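PDB 6JU8: tyrosinase from Aspergillus oryzae, which probably uses a dinuclear copper centre and molecular oxygen to oxidise L-tyrosine and L-dopa to L-dopaquinone, a step of melanin biosynthesis. Local coordinates for residues 169-172 with 173-176; 333-336 with 337-341; 369-372 with 373-376. The protein carries 1 engineered substitution. All coordinates share one frame; numbering follows the deposited sequence.

Contact 1 (169-172 with 173-176); sequences RLPI and LVTM
Thr175 folds its hydroxyl back onto the carbonyl of Ile172, which is gripped by two donors of that one residue. Thr175 OG1 donates to Ile172 O at 2.8 Å, tilted 24° from the carbonyl plane, while Thr175 N reaches the same Ile172 O at 3.0 Å from above that plane, on the same face. The hydroxyl sits between the backbone N and the carbonyl carbon (chi1 66°), which turns OG1 back to the C=O of Ile172, three residues earlier. One carbonyl before that, Pro171 O receives only weak bonds, from Val174 N at 3.1 Å and from Thr175 N.

Apolar contacts clothe the turn. Pro171 lays CB and CG of its ring against Val174 CG2, with CG at 3.8 Å; the proline ring fixes its own phi at the bend, and the branched valine offers a methyl group to it. Thr175 CG2, anti to the carbonyl carbon, meets Leu170 CB at 4.1 Å. Ile172 and Met176 run side by side, Ile172 CG2 lying 4.0 Å from Met176 SD, and both rest on Tyr30 of helix 26-34.

Ile172 and Thr175 also pack on Val250, and Met176 on Asp249, of the second subunit. A short 3-10 turn is thus pinned at a subunit interface within the central tyrosinase domain: one threonine satisfies a carbonyl twice, and its methyl group remains available for apolar packing.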
# COMPACT_ATOMS: atom_id res chain seq x y z
N ARG A 169 1.02 -15.43 6.50
CA ARG A 169 0.53 -14.22 5.86
C ARG A 169 -0.27 -13.38 6.84
O ARG A 169 -0.97 -13.92 7.70
CB ARG A 169 -0.43 -14.54 4.70
CG ARG A 169 0.22 -15.31 3.54
CD ARG A 169 -0.83 -15.45 2.43
NE ARG A 169 -0.41 -16.42 1.41
CZ ARG A 169 -1.26 -16.88 0.50
NH1 ARG A 169 -2.53 -16.47 0.53
NH2 ARG A 169 -0.82 -17.74 -0.41
N LEU A 170 -0.24 -12.06 6.63
CA LEU A 170 -1.29 -11.25 7.26
C LEU A 170 -2.69 -11.72 6.85
O LEU A 170 -2.89 -12.27 5.77
CB LEU A 170 -1.17 -9.78 6.85
CG LEU A 170 0.11 -9.04 7.21
CD1 LEU A 170 0.01 -7.54 6.95
CD2 LEU A 170 0.56 -9.30 8.63
N PRO A 171 -3.70 -11.49 7.67
CA PRO A 171 -5.07 -11.90 7.29
C PRO A 171 -5.48 -11.34 5.93
O PRO A 171 -5.21 -10.17 5.60
CB PRO A 171 -5.94 -11.22 8.36
CG PRO A 171 -5.04 -11.13 9.55
CD PRO A 171 -3.66 -10.81 8.98
N ILE A 172 -6.23 -12.16 5.20
CA ILE A 172 -6.84 -11.70 3.95
C ILE A 172 -7.48 -10.33 4.15
O ILE A 172 -7.24 -9.37 3.41
CB ILE A 172 -7.89 -12.71 3.45
CG1 ILE A 172 -7.30 -14.09 3.13
CG2 ILE A 172 -8.60 -12.16 2.23
CD1 ILE A 172 -8.33 -15.21 3.08
N LEU A 173 -8.36 -10.27 5.16
CA LEU A 173 -9.21 -9.08 5.27
C LEU A 173 -8.38 -7.87 5.62
O LEU A 173 -8.71 -6.74 5.25
CB LEU A 173 -10.31 -9.40 6.30
CG LEU A 173 -11.34 -8.31 6.55
CD1 LEU A 173 -12.06 -7.93 5.27
CD2 LEU A 173 -12.36 -8.79 7.59
N VAL A 174 -7.27 -8.05 6.36
CA VAL A 174 -6.43 -6.90 6.72
C VAL A 174 -5.80 -6.26 5.50
O VAL A 174 -5.46 -5.07 5.51
CB VAL A 174 -5.41 -7.38 7.76
CG1 VAL A 174 -4.15 -6.56 7.81
CG2 VAL A 174 -6.04 -7.46 9.16
N THR A 175 -5.63 -7.03 4.42
CA THR A 175 -4.92 -6.54 3.24
C THR A 175 -5.86 -5.94 2.20
O THR A 175 -5.37 -5.54 1.16
CB THR A 175 -4.05 -7.63 2.58
OG1 THR A 175 -4.86 -8.68 2.02
CG2 THR A 175 -3.10 -8.23 3.61
N MET A 176 -7.15 -5.85 2.49
CA MET A 176 -8.14 -5.34 1.53
C MET A 176 -8.55 -3.91 1.86
O MET A 176 -9.10 -3.62 2.94
CB MET A 176 -9.41 -6.22 1.62
CG MET A 176 -9.24 -7.60 1.04
SD MET A 176 -10.55 -8.73 1.52
CE MET A 176 -11.99 -7.76 1.07

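Contact 2 (333-336 with 337-341); sequences NNVH and NWVGG. With CU (copper (II) ion), chain D.
The indole of Trp338 carries the backbone and side chain of Asn334 over one face. Asn334 O stands 3.2 Å above the ring plane, offset toward the rim, and Asn334 CB makes a CH-pi contact with the six-membered ring, 3.9 Å from its centroid and 20° off the normal. The Asn334 amide is inclined 45° to the indole, so the two flat groups do not stack. Trp338 CG lies anti to its carbonyl carbon (chi1 -59°), which swings the ring back along the helix onto the residue four places earlier.

Polar ends are tied down around this pair. Trp338 NE1 donates to Pro269 O. Water 1 bridges two asparagines, donating a hydrogen bond to Asn334 OD1 at 2.8 Å and accepting from Asn337 ND2 at 2.9 Å. Asparagine suits position 334 because its amide works both ways: ND2 donates to Ala330 O and Gln272 OE1, while OD1 accepts from water 1 and Tyr271 N.

Regular i to i+4 bonds run down the helix, among them Val339 N to Val335 O at 2.9 Å. Val335 CG1 meets Val339 CG2 at 4.1 Å, and these side chains pack on His375 and Ile371 of helix 371-389. Gly341 follows the last helical residue with positive phi, where a CB would press on the preceding carbonyl O.

His336 binds copper through NE2 at 1.9 Å, beside water 2 at 2.3 Å from the metal; His332 and His376 complete the protein ligands. Held by copper at NE2 and Met360 O at ND1, the ring has little freedom to turn, and the second bond probably makes NE2 a somewhat more electron-rich ligand.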
# COMPACT_ATOMS: atom_id res chain seq x y z
N ASN A 333 6.69 -9.92 20.53
CA ASN A 333 7.44 -8.69 20.23
C ASN A 333 7.99 -8.76 18.82
O ASN A 333 7.95 -7.76 18.08
CB ASN A 333 8.61 -8.58 21.21
CG ASN A 333 8.24 -8.20 22.63
OD1 ASN A 333 7.09 -7.92 22.93
ND2 ASN A 333 9.24 -8.27 23.51
N ASN A 334 8.53 -9.90 18.44
CA ASN A 334 9.03 -10.07 17.07
C ASN A 334 7.89 -9.92 16.08
O ASN A 334 8.04 -9.25 15.05
CB ASN A 334 9.71 -11.44 16.95
CG ASN A 334 11.11 -11.41 17.50
OD1 ASN A 334 12.04 -10.94 16.83
ND2 ASN A 334 11.30 -11.94 18.70
N VAL A 335 6.73 -10.53 16.33
CA VAL A 335 5.63 -10.41 15.37
C VAL A 335 5.21 -8.96 15.24
O VAL A 335 4.97 -8.48 14.13
CB VAL A 335 4.47 -11.33 15.77
CG1 VAL A 335 3.30 -11.09 14.84
CG2 VAL A 335 4.91 -12.78 15.71
N HIS A 336 5.15 -8.19 16.34
CA HIS A 336 4.89 -6.75 16.23
C HIS A 336 5.87 -6.08 15.26
O HIS A 336 5.49 -5.30 14.39
CB HIS A 336 5.05 -6.09 17.60
CG HIS A 336 3.82 -5.97 18.43
ND1 HIS A 336 2.84 -5.04 18.17
CD2 HIS A 336 3.40 -6.63 19.55
CE1 HIS A 336 1.89 -5.11 19.07
NE2 HIS A 336 2.18 -6.09 19.91
N ASN A 337 7.17 -6.39 15.42
CA ASN A 337 8.18 -5.77 14.56
C ASN A 337 7.95 -6.14 13.10
O ASN A 337 8.06 -5.29 12.20
CB ASN A 337 9.58 -6.22 14.98
CG ASN A 337 10.02 -5.56 16.27
OD1 ASN A 337 9.48 -4.54 16.68
ND2 ASN A 337 11.03 -6.18 16.88
N TRP A 338 7.67 -7.42 12.86
CA TRP A 338 7.59 -7.91 11.48
C TRP A 338 6.34 -7.40 10.78
O TRP A 338 6.35 -7.23 9.57
CB TRP A 338 7.66 -9.45 11.45
CG TRP A 338 8.92 -9.97 12.06
CD1 TRP A 338 10.10 -9.30 12.24
CD2 TRP A 338 9.09 -11.29 12.58
NE1 TRP A 338 11.00 -10.15 12.86
CE2 TRP A 338 10.41 -11.36 13.07
CE3 TRP A 338 8.28 -12.43 12.70
CZ2 TRP A 338 10.95 -12.51 13.67
CZ3 TRP A 338 8.81 -13.55 13.28
CH2 TRP A 338 10.14 -13.61 13.76
N VAL A 339 5.26 -7.16 11.53
CA VAL A 339 4.04 -6.61 10.92
C VAL A 339 4.20 -5.13 10.66
O VAL A 339 3.80 -4.63 9.60
CB VAL A 339 2.83 -6.83 11.85
CG1 VAL A 339 1.59 -6.09 11.35
CG2 VAL A 339 2.52 -8.33 11.96
N GLY A 340 4.76 -4.38 11.61
CA GLY A 340 4.75 -2.94 11.56
C GLY A 340 5.87 -2.35 10.73
O GLY A 340 5.72 -1.26 10.17
N GLY A 341 7.01 -3.05 10.71
CA GLY A 341 8.23 -2.49 10.14
C GLY A 341 9.06 -1.89 11.26
O GLY A 341 8.54 -1.05 12.02
CU CU D . 1.23 -6.51 21.50
O HOH W 1 12.12 -8.51 15.47
O HOH W 2 1.27 -4.99 23.18

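Contact 3 (369-372 with 373-376); sequences DPIF and WLHH. With CU (copper (II) ion), chain D.
Phe372 holds its ring between Trp373 and His376, and its first torsion puts it there: CG is anti to the backbone N (chi1 174°), which sets the ring beside its own carbonyl carbon, where its edge meets Trp373 and its face meets His376. Its CD1 points at the middle of the Trp373 face, 3.8 Å above the plane, in an edge-to-face pair whose planes meet at 78°. On the face of Phe372 lies His376 CD2, 3.5 Å from Phe372 CZ and displaced toward the rim; these two rings are oblique, 38° apart. A flat hydrocarbon ring fits this place, since it can offer an edge to one aromatic neighbour and a face to the next.

Trp373 CG is anti to the carbonyl carbon, which brings the indole edge to the start of the helix, Trp373 CD1 lying 3.4 Å from Pro370 O. Its NE1 is bonded to Tyr64 OH, and Tyr114 stacks on the ring.

This is the start of the helix that supplies the third histidine of the second copper site in the type-3 dinuclear centre of tyrosinases. Asp369 OD1 caps it by accepting from Ile371 N at 2.9 Å, and Asp369 OD2 forms a salt bridge with Lys239. Further on, His375 N to Ile371 O and His376 N to Phe372 O, both 2.9 Å, carry the regular helix.

His376 NE2 binds copper at 1.9 Å, its ring stacked on His107, a ligand of the other copper. His375 NE2 instead bonds to His332 O, holding in place the backbone of another copper ligand.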
# COMPACT_ATOMS: atom_id res chain seq x y z
N ASP A 369 -3.14 0.41 15.05
CA ASP A 369 -3.31 -0.40 13.85
C ASP A 369 -4.34 -1.48 14.14
O ASP A 369 -4.12 -2.24 15.10
CB ASP A 369 -1.98 -1.03 13.43
CG ASP A 369 -2.08 -1.73 12.08
OD1 ASP A 369 -3.13 -2.39 11.85
OD2 ASP A 369 -1.10 -1.64 11.29
N PRO A 370 -5.43 -1.59 13.40
CA PRO A 370 -6.46 -2.59 13.74
C PRO A 370 -5.96 -4.02 13.82
O PRO A 370 -6.60 -4.85 14.49
CB PRO A 370 -7.48 -2.42 12.59
CG PRO A 370 -7.36 -0.95 12.24
CD PRO A 370 -5.86 -0.69 12.28
N ILE A 371 -4.86 -4.39 13.15
CA ILE A 371 -4.34 -5.75 13.32
C ILE A 371 -3.83 -6.01 14.74
O ILE A 371 -3.72 -7.18 15.14
CB ILE A 371 -3.24 -6.08 12.29
CG1 ILE A 371 -3.11 -7.60 12.12
CG2 ILE A 371 -1.92 -5.40 12.64
CD1 ILE A 371 -2.11 -8.03 11.08
N PHE A 372 -3.50 -4.98 15.50
CA PHE A 372 -3.06 -5.12 16.88
C PHE A 372 -3.96 -6.10 17.63
O PHE A 372 -3.51 -7.01 18.34
CB PHE A 372 -3.09 -3.76 17.59
CG PHE A 372 -2.80 -3.83 19.06
CD1 PHE A 372 -3.83 -4.06 19.97
CD2 PHE A 372 -1.49 -3.68 19.53
CE1 PHE A 372 -3.55 -4.14 21.33
CE2 PHE A 372 -1.21 -3.74 20.87
CZ PHE A 372 -2.25 -3.97 21.76
N TRP A 373 -5.26 -5.91 17.51
CA TRP A 373 -6.22 -6.64 18.32
C TRP A 373 -6.33 -8.09 17.88
O TRP A 373 -6.59 -8.97 18.68
CB TRP A 373 -7.58 -5.93 18.18
CG TRP A 373 -7.49 -4.45 18.43
CD1 TRP A 373 -7.33 -3.46 17.50
CD2 TRP A 373 -7.58 -3.78 19.70
NE1 TRP A 373 -7.29 -2.23 18.11
CE2 TRP A 373 -7.46 -2.40 19.46
CE3 TRP A 373 -7.76 -4.23 21.03
CZ2 TRP A 373 -7.52 -1.46 20.49
CZ3 TRP A 373 -7.81 -3.29 22.05
CH2 TRP A 373 -7.69 -1.90 21.78
N LEU A 374 -6.13 -8.31 16.58
CA LEU A 374 -6.16 -9.68 16.02
C LEU A 374 -4.93 -10.46 16.41
O LEU A 374 -5.02 -11.65 16.75
CB LEU A 374 -6.29 -9.57 14.50
CG LEU A 374 -7.44 -8.73 13.95
CD1 LEU A 374 -7.41 -8.73 12.43
CD2 LEU A 374 -8.80 -9.19 14.47
N HIS A 375 -3.79 -9.77 16.42
CA HIS A 375 -2.56 -10.34 16.99
C HIS A 375 -2.77 -10.70 18.45
O HIS A 375 -2.48 -11.83 18.89
CB HIS A 375 -1.44 -9.31 16.82
CG HIS A 375 -0.12 -9.74 17.38
ND1 HIS A 375 0.40 -11.00 17.20
CD2 HIS A 375 0.81 -9.00 18.06
CE1 HIS A 375 1.59 -11.03 17.79
NE2 HIS A 375 1.87 -9.84 18.32
N HIS A 376 -3.26 -9.73 19.25
CA HIS A 376 -3.44 -10.05 20.66
C HIS A 376 -4.53 -11.07 20.90
O HIS A 376 -4.45 -11.81 21.89
CB HIS A 376 -3.69 -8.75 21.46
CG HIS A 376 -2.33 -8.23 21.89
ND1 HIS A 376 -1.65 -8.83 22.93
CD2 HIS A 376 -1.49 -7.32 21.36
CE1 HIS A 376 -0.47 -8.26 23.05
NE2 HIS A 376 -0.33 -7.32 22.09
CU CU D . 1.23 -6.51 21.50
O HOH W 2 1.27 -4.99 23.18

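Contacts 2 and 3 converge on one copper ion, bound by His336 NE2 and His376 NE2, which lie 3.5 Å apart. Water 2 on that metal is common to both. Beside the metal, Phe372 CD2 comes to 3.7 Å from His336 CE1; the two helices also meet farther off, Val335 CG1 lying 3.4 Å from His375 CE1. Contact 1 is more remote, the side chain of Leu170 being about 13 Å from a copper. It packs on both helices, Leu170 CD2 touching Ile371 CD1 at 3.8 Å and Val339 CG2 at 4.0 Å. Contact 1 thus meets the copper-bearing helices through Leu170, Pro171 and Val174, while Ile172, Thr175 and Met176 meet the second subunit.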